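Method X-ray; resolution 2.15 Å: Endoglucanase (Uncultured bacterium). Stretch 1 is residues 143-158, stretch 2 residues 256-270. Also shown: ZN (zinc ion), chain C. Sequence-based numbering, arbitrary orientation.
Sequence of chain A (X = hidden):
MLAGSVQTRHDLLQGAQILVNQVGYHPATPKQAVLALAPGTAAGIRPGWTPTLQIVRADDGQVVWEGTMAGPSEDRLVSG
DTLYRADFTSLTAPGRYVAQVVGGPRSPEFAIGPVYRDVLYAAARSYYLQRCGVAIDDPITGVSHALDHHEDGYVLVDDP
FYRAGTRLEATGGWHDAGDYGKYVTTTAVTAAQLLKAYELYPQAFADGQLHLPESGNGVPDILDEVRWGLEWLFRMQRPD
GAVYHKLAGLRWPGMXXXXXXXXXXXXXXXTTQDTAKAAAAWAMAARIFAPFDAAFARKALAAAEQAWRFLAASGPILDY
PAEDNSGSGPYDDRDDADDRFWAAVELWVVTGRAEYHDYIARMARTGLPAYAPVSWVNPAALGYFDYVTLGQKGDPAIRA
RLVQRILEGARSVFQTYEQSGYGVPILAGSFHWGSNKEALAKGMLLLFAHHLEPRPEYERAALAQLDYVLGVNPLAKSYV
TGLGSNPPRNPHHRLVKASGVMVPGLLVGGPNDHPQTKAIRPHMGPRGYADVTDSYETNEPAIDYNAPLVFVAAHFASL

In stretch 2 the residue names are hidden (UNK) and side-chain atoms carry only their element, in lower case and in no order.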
ATOM      1  N   VAL A 143       6.645  14.513  15.710  1.00 37.65           N
ATOM      2  CA  VAL A 143       7.207  13.188  15.951  1.00 38.31           C
ATOM      3  C   VAL A 143       8.715  13.307  16.243  1.00 39.64           C
ATOM      4  O   VAL A 143       9.446  14.041  15.543  1.00 38.37           O
ATOM      5  CB  VAL A 143       6.933  12.245  14.727  1.00 39.19           C
ATOM      6  CG1 VAL A 143       7.792  10.981  14.772  1.00 38.33           C
ATOM      7  CG2 VAL A 143       5.448  11.897  14.642  1.00 36.40           C
ATOM      8  N   SER A 144       9.161  12.658  17.316  1.00 40.50           N
ATOM      9  CA  SER A 144      10.573  12.688  17.678  1.00 42.77           C
ATOM     10  C   SER A 144      11.036  11.442  18.405  1.00 41.85           C
ATOM     11  O   SER A 144      10.332  10.888  19.255  1.00 43.02           O
ATOM     12  CB  SER A 144      10.920  13.935  18.504  1.00 45.19           C
ATOM     13  OG  SER A 144      10.387  13.832  19.809  1.00 50.16           O
ATOM     14  N   HIS A 145      12.248  11.026  18.084  1.00 40.92           N
ATOM     15  CA  HIS A 145      12.928  10.021  18.862  1.00 39.66           C
ATOM     16  C   HIS A 145      14.401  10.156  18.560  1.00 40.72           C
ATOM     17  O   HIS A 145      14.769  10.630  17.488  1.00 41.40           O
ATOM     18  CB  HIS A 145      12.414   8.611  18.507  1.00 39.67           C
ATOM     19  CG  HIS A 145      12.787   8.140  17.127  1.00 36.18           C
ATOM     20  ND1 HIS A 145      11.851   7.925  16.131  1.00 39.48           N
ATOM     21  CD2 HIS A 145      13.974   7.738  16.617  1.00 31.11           C
ATOM     22  CE1 HIS A 145      12.459   7.455  15.051  1.00 32.65           C
ATOM     23  NE2 HIS A 145      13.754   7.354  15.316  1.00 37.41           N
ATOM     24  N   ALA A 146      15.244   9.767  19.512  1.00 41.77           N
ATOM     25  CA  ALA A 146      16.690   9.822  19.314  1.00 42.49           C
ATOM     26  C   ALA A 146      17.121   8.664  18.423  1.00 42.67           C
ATOM     27  O   ALA A 146      16.302   7.829  18.027  1.00 42.77           O
ATOM     28  CB  ALA A 146      17.431   9.737  20.678  1.00 43.79           C
ATOM     29  N   LEU A 147      18.408   8.582  18.157  1.00 41.86           N
ATOM     30  CA  LEU A 147      18.977   7.554  17.322  1.00 41.74           C
ATOM     31  C   LEU A 147      18.594   6.177  17.775  1.00 40.72           C
ATOM     32  O   LEU A 147      18.803   5.832  18.896  1.00 41.47           O
ATOM     33  CB  LEU A 147      20.477   7.658  17.361  1.00 41.93           C
ATOM     34  CG  LEU A 147      21.311   7.292  16.154  1.00 44.39           C
ATOM     35  CD1 LEU A 147      22.629   6.770  16.531  1.00 43.75           C
ATOM     36  CD2 LEU A 147      20.635   6.384  15.245  1.00 46.53           C
ATOM     37  N   ASP A 148      18.053   5.377  16.882  1.00 40.62           N
ATOM     38  CA  ASP A 148      17.605   4.021  17.238  1.00 38.24           C
ATOM     39  C   ASP A 148      18.389   2.966  16.480  1.00 37.19           C
ATOM     40  O   ASP A 148      18.685   3.134  15.289  1.00 37.96           O
ATOM     41  CB  ASP A 148      16.124   3.870  16.891  1.00 37.83           C
ATOM     42  CG  ASP A 148      15.828   4.230  15.426  1.00 39.22           C
ATOM     43  OD1 ASP A 148      16.292   5.297  14.957  1.00 31.14           O
ATOM     44  OD2 ASP A 148      15.175   3.421  14.729  1.00 38.85           O
ATOM     45  N   HIS A 149      18.612   1.824  17.114  1.00 35.73           N
ATOM     46  CA  HIS A 149      18.983   0.627  16.377  1.00 37.21           C
ATOM     47  C   HIS A 149      20.222   0.933  15.561  1.00 38.10           C
ATOM     48  O   HIS A 149      20.448   0.358  14.486  1.00 35.88           O
ATOM     49  CB  HIS A 149      17.836   0.168  15.452  1.00 37.31           C
ATOM     50  CG  HIS A 149      16.595  -0.231  16.195  1.00 36.45           C
ATOM     51  ND1 HIS A 149      15.372   0.359  15.969  1.00 33.59           N
ATOM     52  CD2 HIS A 149      16.406  -1.111  17.212  1.00 33.62           C
ATOM     53  CE1 HIS A 149      14.468  -0.167  16.781  1.00 29.91           C
ATOM     54  NE2 HIS A 149      15.073  -1.055  17.554  1.00 38.20           N
ATOM     55  N   HIS A 150      21.100   1.728  16.154  1.00 37.28           N
ATOM     56  CA  HIS A 150      22.409   1.962  15.567  1.00 38.12           C
ATOM     57  C   HIS A 150      23.327   0.735  15.577  1.00 37.89           C
ATOM     58  O   HIS A 150      24.394   0.756  14.946  1.00 36.09           O
ATOM     59  CB  HIS A 150      23.111   3.141  16.238  1.00 37.03           C
ATOM     60  CG  HIS A 150      24.281   3.655  15.457  1.00 41.48           C
ATOM     61  ND1 HIS A 150      25.584   3.310  15.756  1.00 47.50           N
ATOM     62  CD2 HIS A 150      24.340   4.392  14.324  1.00 40.33           C
ATOM     63  CE1 HIS A 150      26.400   3.898  14.897  1.00 46.28           C
ATOM     64  NE2 HIS A 150      25.668   4.554  14.013  1.00 47.25           N
ATOM     65  N   GLU A 151      22.934  -0.324  16.289  1.00 37.62           N
ATOM     66  CA  GLU A 151      23.744  -1.558  16.280  1.00 38.37           C
ATOM     67  C   GLU A 151      23.276  -2.636  15.299  1.00 35.92           C
ATOM     68  O   GLU A 151      23.684  -3.795  15.409  1.00 36.51           O
ATOM     69  CB  GLU A 151      23.905  -2.126  17.707  1.00 39.04           C
ATOM     70  CG  GLU A 151      24.582  -1.174  18.703  1.00 45.90           C
ATOM     71  CD  GLU A 151      25.913  -0.629  18.172  1.00 53.94           C
ATOM     72  OE1 GLU A 151      26.750  -1.452  17.742  1.00 56.24           O
ATOM     73  OE2 GLU A 151      26.108   0.612  18.163  1.00 51.69           O
ATOM     74  N   ASP A 152      22.418  -2.278  14.343  1.00 36.05           N
ATOM     75  CA  ASP A 152      21.847  -3.277  13.404  1.00 34.32           C
ATOM     76  C   ASP A 152      22.956  -3.706  12.440  1.00 33.73           C
ATOM     77  O   ASP A 152      23.512  -2.848  11.759  1.00 34.64           O
ATOM     78  CB  ASP A 152      20.714  -2.640  12.563  1.00 34.24           C
ATOM     79  CG  ASP A 152      19.412  -2.428  13.341  1.00 36.30           C
ATOM     80  OD1 ASP A 152      19.302  -2.874  14.506  1.00 35.03           O
ATOM     81  OD2 ASP A 152      18.475  -1.799  12.778  1.00 34.27           O
ATOM     82  N   GLY A 153      23.278  -4.997  12.316  1.00 33.62           N
ATOM     83  CA  GLY A 153      22.956  -6.050  13.265  1.00 34.97           C
ATOM     84  C   GLY A 153      23.942  -7.204  13.117  1.00 33.65           C
ATOM     85  O   GLY A 153      24.922  -7.119  12.378  1.00 33.88           O
ATOM     86  N   TYR A 154      23.705  -8.280  13.846  1.00 34.66           N
ATOM     87  CA  TYR A 154      24.678  -9.370  13.953  1.00 34.67           C
ATOM     88  C   TYR A 154      24.159 -10.576  13.183  1.00 34.41           C
ATOM     89  O   TYR A 154      22.989 -10.941  13.316  1.00 35.97           O
ATOM     90  CB  TYR A 154      24.870  -9.743  15.440  1.00 34.65           C
ATOM     91  CG  TYR A 154      25.548  -8.641  16.220  1.00 36.44           C
ATOM     92  CD1 TYR A 154      24.817  -7.557  16.709  1.00 36.90           C
ATOM     93  CD2 TYR A 154      26.944  -8.569  16.282  1.00 32.77           C
ATOM     94  CE1 TYR A 154      25.438  -6.529  17.407  1.00 38.47           C
ATOM     95  CE2 TYR A 154      27.573  -7.539  16.957  1.00 33.44           C
ATOM     96  CZ  TYR A 154      26.826  -6.508  17.491  1.00 39.05           C
ATOM     97  OH  TYR A 154      27.475  -5.457  18.108  1.00 41.41           O
ATOM     98  N   VAL A 155      25.033 -11.224  12.432  1.00 33.61           N
ATOM     99  CA  VAL A 155      24.633 -12.371  11.615  1.00 32.71           C
ATOM    100  C   VAL A 155      24.140 -13.511  12.486  1.00 34.22           C
ATOM    101  O   VAL A 155      24.864 -13.947  13.379  1.00 34.91           O
ATOM    102  CB  VAL A 155      25.805 -12.885  10.773  1.00 32.02           C
ATOM    103  CG1 VAL A 155      25.378 -14.105   9.986  1.00 30.06           C
ATOM    104  CG2 VAL A 155      26.306 -11.777   9.838  1.00 34.02           C
ATOM    105  N   LEU A 156      22.941 -14.022  12.209  1.00 34.32           N
ATOM    106  CA  LEU A 156      22.382 -15.088  13.015  1.00 36.68           C
ATOM    107  C   LEU A 156      23.012 -16.460  12.771  1.00 37.14           C
ATOM    108  O   LEU A 156      23.379 -17.124  13.726  1.00 38.82           O
ATOM    109  CB  LEU A 156      20.860 -15.157  12.910  1.00 36.19           C
ATOM    110  CG  LEU A 156      20.238 -16.237  13.817  1.00 39.59           C
ATOM    111  CD1 LEU A 156      20.486 -15.897  15.289  1.00 39.57           C
ATOM    112  CD2 LEU A 156      18.746 -16.380  13.579  1.00 37.91           C
ATOM    113  N   VAL A 157      23.138 -16.880  11.510  1.00 39.62           N
ATOM    114  CA  VAL A 157      23.729 -18.188  11.201  1.00 40.75           C
ATOM    115  C   VAL A 157      24.984 -18.115  10.338  1.00 40.88           C
ATOM    116  O   VAL A 157      25.127 -17.205   9.521  1.00 38.93           O
ATOM    117  CB  VAL A 157      22.703 -19.206  10.595  1.00 42.70           C
ATOM    118  CG1 VAL A 157      21.357 -19.153  11.338  1.00 42.62           C
ATOM    119  CG2 VAL A 157      22.551 -19.026   9.093  1.00 40.40           C
ATOM    120  N   ASP A 158      25.900 -19.071  10.527  1.00 41.17           N
ATOM    121  CA  ASP A 158      27.121 -19.134   9.713  1.00 40.48           C
ATOM    122  C   ASP A 158      26.757 -19.153   8.237  1.00 40.82           C
ATOM    123  O   ASP A 158      25.837 -19.848   7.817  1.00 37.69           O
ATOM    124  CB  ASP A 158      27.930 -20.408   9.996  1.00 44.07           C
ATOM    125  CG  ASP A 158      28.548 -20.436  11.393  1.00 47.35           C
ATOM    126  OD1 ASP A 158      28.539 -19.411  12.121  1.00 47.78           O
ATOM    127  OD2 ASP A 158      28.981 -21.534  11.786  1.00 53.69           O
ATOM    128  N   UNK A 256       7.230   0.625  23.473  1.00 40.67           N
ATOM    129  CA  UNK A 256       8.234   1.594  23.873  1.00 38.74           C
ATOM    130  C   UNK A 256       8.771   2.291  22.626  1.00 39.74           C
ATOM    131  O   UNK A 256       8.574   1.801  21.506  1.00 39.43           O
ATOM    132  c   UNK A 256       9.421   0.891  24.589  1.00 39.39           C
ATOM    133  c   UNK A 256       8.924  -0.030  25.705  1.00 39.15           C
ATOM    134  c   UNK A 256      11.065  -1.060  24.056  1.00 42.75           C
ATOM    135  c   UNK A 256      10.297   0.170  23.556  1.00 38.88           C
ATOM    136  N   UNK A 257       9.517   3.374  22.834  1.00 37.80           N
ATOM    137  CA  UNK A 257      10.241   4.069  21.764  1.00 40.84           C
ATOM    138  C   UNK A 257      11.328   3.196  21.143  1.00 39.06           C
ATOM    139  O   UNK A 257      11.860   2.303  21.804  1.00 38.95           O
ATOM    140  n   UNK A 257       9.322   9.491  22.700  1.00 51.91           N
ATOM    141  n   UNK A 257       8.069   9.854  24.595  1.00 55.09           N
ATOM    142  n   UNK A 257       9.596   8.119  24.519  1.00 51.99           N
ATOM    143  c   UNK A 257       9.944   6.402  22.775  1.00 47.33           C
ATOM    144  c   UNK A 257       8.999   9.158  23.941  1.00 54.02           C
ATOM    145  c   UNK A 257      10.907   5.343  22.290  1.00 37.72           C
ATOM    146  c   UNK A 257      10.595   7.284  23.856  1.00 49.12           C
ATOM    147  N   UNK A 258      11.735   3.528  19.903  1.00 38.71           N
ATOM    148  CA  UNK A 258      12.710   2.685  19.212  1.00 37.48           C
ATOM    149  C   UNK A 258      14.097   2.776  19.837  1.00 38.22           C
ATOM    150  O   UNK A 258      14.866   1.821  19.739  1.00 36.60           O
ATOM    151  c   UNK A 258      12.723   3.242  17.785  1.00 36.98           C
ATOM    152  c   UNK A 258      12.209   4.605  17.882  1.00 36.98           C
ATOM    153  c   UNK A 258      11.238   4.624  19.050  1.00 37.02           C
ATOM    154  N   UNK A 259      14.428   3.928  20.424  1.00 37.84           N
ATOM    155  CA  UNK A 259      15.728   4.099  21.078  1.00 41.19           C
ATOM    156  C   UNK A 259      15.779   3.359  22.401  1.00 40.89           C
ATOM    157  O   UNK A 259      16.849   3.116  22.923  1.00 39.59           O
ATOM    158  c   UNK A 259      16.065   5.574  21.337  1.00 42.77           C
ATOM    159  o   UNK A 259      13.737   7.898  21.615  1.00 46.13           O
ATOM    160  o   UNK A 259      13.073   6.133  20.489  1.00 52.78           O
ATOM    161  c   UNK A 259      15.372   6.573  20.439  1.00 50.07           C
ATOM    162  c   UNK A 259      13.962   6.889  20.901  1.00 49.47           C
ATOM    163  N   UNK A 260      14.622   3.026  22.955  1.00 41.75           N
ATOM    164  CA  UNK A 260      14.601   2.151  24.122  1.00 43.70           C
ATOM    165  C   UNK A 260      14.734   0.663  23.762  1.00 43.86           C
ATOM    166  O   UNK A 260      14.952  -0.176  24.650  1.00 42.61           O
ATOM    167  n   UNK A 260      10.874   3.616  25.840  1.00 62.43           N
ATOM    168  c   UNK A 260      13.297   3.839  25.517  1.00 51.39           C
ATOM    169  o   UNK A 260      12.068   4.813  27.334  1.00 63.74           O
ATOM    170  c   UNK A 260      12.022   4.119  26.319  1.00 62.72           C
ATOM    171  c   UNK A 260      13.367   2.410  24.979  1.00 42.78           C
ATOM    172  N   UNK A 261      14.597   0.334  22.470  1.00 41.70           N
ATOM    173  CA  UNK A 261      14.595  -1.071  22.054  1.00 41.60           C
ATOM    174  C   UNK A 261      16.030  -1.475  21.820  1.00 42.17           C
ATOM    175  O   UNK A 261      16.553  -1.358  20.713  1.00 40.39           O
ATOM    176  o   UNK A 261      13.573  -3.634  21.204  1.00 44.93           O
ATOM    177  c   UNK A 261      13.757  -1.290  20.783  1.00 42.06           C
ATOM    178  o   UNK A 261      13.841  -3.036  19.125  1.00 46.92           O
ATOM    179  c   UNK A 261      13.732  -2.756  20.342  1.00 44.74           C
ATOM    180  N   UNK A 262      16.703  -1.842  22.899  1.00 43.34           N
ATOM    181  CA  UNK A 262      18.155  -1.836  22.917  1.00 42.97           C
ATOM    182  C   UNK A 262      18.680  -3.281  22.880  1.00 42.64           C
ATOM    183  O   UNK A 262      19.883  -3.523  22.788  1.00 42.43           O
ATOM    184  c   UNK A 262      18.894  -1.864  25.375  1.00 43.54           C
ATOM    185  c   UNK A 262      18.655  -0.998  24.139  1.00 44.88           C
ATOM    186  c   UNK A 262      19.845  -0.155  23.768  1.00 46.59           C
ATOM    187  N   UNK A 263      17.759  -4.238  22.785  1.00 41.02           N
ATOM    188  CA  UNK A 263      18.141  -5.627  22.554  1.00 41.03           C
ATOM    189  C   UNK A 263      19.050  -5.791  21.314  1.00 40.85           C
ATOM    190  O   UNK A 263      19.034  -4.970  20.400  1.00 38.55           O
ATOM    191  o   UNK A 263      15.131  -8.428  21.141  1.00 40.21           O
ATOM    192  n   UNK A 263      13.712  -6.719  20.793  1.00 34.76           N
ATOM    193  c   UNK A 263      16.908  -6.526  22.453  1.00 40.64           C
ATOM    194  c   UNK A 263      16.029  -6.217  21.235  1.00 39.30           C
ATOM    195  c   UNK A 263      14.917  -7.217  21.056  1.00 37.21           C
ATOM    196  N   UNK A 264      19.872  -6.834  21.310  1.00 38.91           N
ATOM    197  CA  UNK A 264      20.722  -7.079  20.173  1.00 40.61           C
ATOM    198  C   UNK A 264      19.802  -7.432  19.006  1.00 40.12           C
ATOM    199  O   UNK A 264      18.750  -8.061  19.214  1.00 38.88           O
ATOM    200  c   UNK A 264      21.655  -8.246  20.471  1.00 43.04           C
ATOM    201  n   UNK A 264      26.829  -8.035  20.645  1.00 47.08           N
ATOM    202  c   UNK A 264      22.450  -8.715  19.263  1.00 47.89           C
ATOM    203  n   UNK A 264      26.397 -10.083  19.714  1.00 51.63           N
ATOM    204  n   UNK A 264      24.676  -8.634  20.189  1.00 53.05           N
ATOM    205  c   UNK A 264      25.970  -8.920  20.182  1.00 51.65           C
ATOM    206  c   UNK A 264      23.647  -9.522  19.685  1.00 47.45           C
ATOM    207  N   UNK A 265      20.154  -6.979  17.801  1.00 37.28           N
ATOM    208  CA  UNK A 265      19.364  -7.307  16.611  1.00 38.49           C
ATOM    209  C   UNK A 265      20.177  -8.118  15.619  1.00 37.87           C
ATOM    210  O   UNK A 265      21.364  -7.858  15.427  1.00 38.75           O
ATOM    211  n   UNK A 265      14.468  -3.748  15.113  1.00 34.13           N
ATOM    212  c   UNK A 265      15.655  -3.412  14.631  1.00 34.93           C
ATOM    213  c   UNK A 265      18.824  -6.045  15.941  1.00 36.74           C
ATOM    214  c   UNK A 265      18.050  -5.154  16.905  1.00 40.69           C
ATOM    215  c   UNK A 265      16.681  -4.803  16.368  1.00 37.36           C
ATOM    216  n   UNK A 265      15.737  -2.549  13.641  1.00 32.97           N
ATOM    217  n   UNK A 265      16.746  -3.905  15.205  1.00 38.88           N
ATOM    218  N   UNK A 266      19.506  -9.070  14.978  1.00 36.16           N
ATOM    219  CA  UNK A 266      20.143 -10.119  14.188  1.00 35.36           C
ATOM    220  C   UNK A 266      19.722 -10.059  12.735  1.00 35.15           C
ATOM    221  O   UNK A 266      18.601  -9.664  12.410  1.00 33.21           O
ATOM    222  c   UNK A 266      21.543 -12.166  18.603  1.00 48.41           C
ATOM    223  c   UNK A 266      19.677 -11.556  17.235  1.00 43.95           C
ATOM    224  o   UNK A 266      22.066 -12.328  19.864  1.00 54.48           O
ATOM    225  c   UNK A 266      20.413 -11.778  16.080  1.00 39.60           C
ATOM    226  c   UNK A 266      19.804 -11.510  14.727  1.00 36.02           C
ATOM    227  c   UNK A 266      21.744 -12.178  16.206  1.00 39.32           C
ATOM    228  c   UNK A 266      22.309 -12.390  17.467  1.00 46.91           C
ATOM    229  c   UNK A 266      20.237 -11.734  18.491  1.00 49.75           C
ATOM    230  N   UNK A 267      20.647 -10.448  11.871  1.00 33.15           N
ATOM    231  CA  UNK A 267      20.413 -10.481  10.437  1.00 33.95           C
ATOM    232  C   UNK A 267      20.144 -11.929  10.086  1.00 33.98           C
ATOM    233  O   UNK A 267      20.982 -12.794  10.319  1.00 33.51           O
ATOM    234  c   UNK A 267      21.521 -10.151   8.178  1.00 31.27           C
ATOM    235  c   UNK A 267      21.949  -8.543  10.090  1.00 32.37           C
ATOM    236  c   UNK A 267      21.667  -9.986   9.690  1.00 33.78           C
ATOM    237  N   UNK A 268      18.916 -12.201   9.670  1.00 34.23           N
ATOM    238  CA  UNK A 268      18.468 -13.568   9.418  1.00 32.93           C
ATOM    239  C   UNK A 268      18.924 -14.043   8.038  1.00 33.93           C
ATOM    240  O   UNK A 268      19.383 -13.241   7.221  1.00 34.52           O
ATOM    241  c   UNK A 268      15.826 -13.289  13.688  1.00 36.23           C
ATOM    242  c   UNK A 268      16.184 -14.637  11.766  1.00 36.49           C
ATOM    243  c   UNK A 268      16.571 -12.287  11.676  1.00 35.44           C
ATOM    244  c   UNK A 268      16.499 -13.507  11.016  1.00 34.22           C
ATOM    245  o   UNK A 268      15.510 -13.164  15.009  1.00 43.86           O
ATOM    246  c   UNK A 268      15.813 -14.525  13.091  1.00 40.61           C
ATOM    247  c   UNK A 268      16.953 -13.635   9.569  1.00 32.45           C
ATOM    248  c   UNK A 268      16.205 -12.167  12.986  1.00 33.72           C
ATOM    249  N   UNK A 269      18.769 -15.339   7.778  1.00 32.01           N
ATOM    250  CA  UNK A 269      19.467 -16.000   6.692  1.00 33.23           C
ATOM    251  C   UNK A 269      18.908 -15.571   5.336  1.00 33.54           C
ATOM    252  O   UNK A 269      17.759 -15.136   5.241  1.00 31.15           O
ATOM    253  c   UNK A 269      17.708 -19.463   6.762  1.00 40.24           C
ATOM    254  n   UNK A 269      18.010 -19.815   8.138  1.00 41.85           N
ATOM    255  c   UNK A 269      17.875 -17.982   6.527  1.00 36.37           C
ATOM    256  n   UNK A 269      18.714 -21.224   9.806  1.00 51.14           N
ATOM    257  c   UNK A 269      19.307 -17.510   6.834  1.00 34.09           C
ATOM    258  c   UNK A 269      18.452 -21.008   8.522  1.00 50.32           C
ATOM    259  n   UNK A 269      18.598 -21.996   7.635  1.00 49.04           N
ATOM    260  N   UNK A 270      19.728 -15.694   4.293  1.00 34.20           N
ATOM    261  CA  UNK A 270      19.301 -15.309   2.959  1.00 33.27           C
ATOM    262  C   UNK A 270      18.121 -16.153   2.461  1.00 36.48           C
ATOM    263  O   UNK A 270      17.917 -17.297   2.887  1.00 33.51           O
ATOM    264  c   UNK A 270      20.587 -17.512   0.469  1.00 36.87           C
ATOM    265  c   UNK A 270      20.947 -16.814   1.793  1.00 32.26           C
ATOM    266  c   UNK A 270      21.568 -14.420   2.307  1.00 30.29           C
ATOM    267  c   UNK A 270      20.429 -15.380   1.935  1.00 32.67           C
TER
HETATM  268 ZN    ZN C 601      14.906   1.565  14.319  1.00 34.34          ZN
HETATM  269  O   HOH W   1      17.639   1.346  19.638  1.00 37.04           O
HETATM  270  O   HOH W   2      22.202  -4.885  17.711  1.00 41.18           O
HETATM  271  O   HOH W   3      21.966 -15.358   9.373  1.00 44.22           O

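Position 256 carries four carbons, forked at the first with one arm two carbons long, and stays out of reach of stretch 1; it is Ile256. At 257, three carbons lead to a nitrogen and a carbon bearing two more nitrogens, a guanidinium whose edge approaches the backbone O of Ser144: Arg257. The three carbons of 258 close a ring onto the backbone N, which defines Pro258; its CG sits over the face of the His145 ring, 3.7 Å from the centroid, in a CH-pi contact.

Position 259 has three carbons, the third carrying two oxygens. One oxygen accepts a hydrogen bond from Ala146 N, as a carboxylate can, and the residue is Glu259 (Ala146 N to Glu259 OE2, 3.2 Å). Position 260 has three carbons ending in one oxygen and one nitrogen, points away and makes no contact: Gln260. Two carbons, the second with two oxygens, make 261 Asp261, whose OD2 accepts a hydrogen bond from His149 NE2 at 2.8 Å. As His149 ND1 binds the zinc ion at 2.1 Å, the carboxylate holds the far side of a metal ligand.

One carbon carrying two others identifies 262 as Val262, turned away. Position 263, three carbons ending in one oxygen and one nitrogen, is Gln263; its NE2 donates to Asp261 OD1 at 3.1 Å.

Positions 264 and 265 both have three carbons, a nitrogen and a carbon with two further nitrogens. The first guanidinium lies flat on the Tyr154 ring, planes at 7°, as a cation-pi pair: Arg264. The second stacks on His149, planes at 11°, and meets the Asp152 carboxylate edge-on: Arg265, with NE to Asp152 OD1 at 2.8 Å and NH2 to Asp152 OD2 at 3.0 Å.

At 266, one carbon precedes a six-carbon ring bearing an oxygen; it packs against Tyr154 and Leu156 and is Tyr266. The three carbons of 267, one carrying two, give Val267, near Gly153. Another one-carbon link and oxygen-bearing ring make 268 Tyr268, touching Leu156 CD2 through CE2 at 3.5 Å. Position 269 ends in a guanidinium with Val157 over one face, Arg269; 270, four carbons forked at the first, is Ile270, out of reach.

The contact combines two modes. A short parallel pairing is held by Tyr154 N to Arg265 O (2.9 Å), Val267 N to Tyr154 O (2.8 Å) and Leu156 N to Val267 O (3.0 Å). Beside it, His149 is sandwiched between Pro258 O and the Arg265 guanidinium, while Asp261 meets its edge.

Stretch 2, residues 256-270: IRPEQDVQRRYVYRI
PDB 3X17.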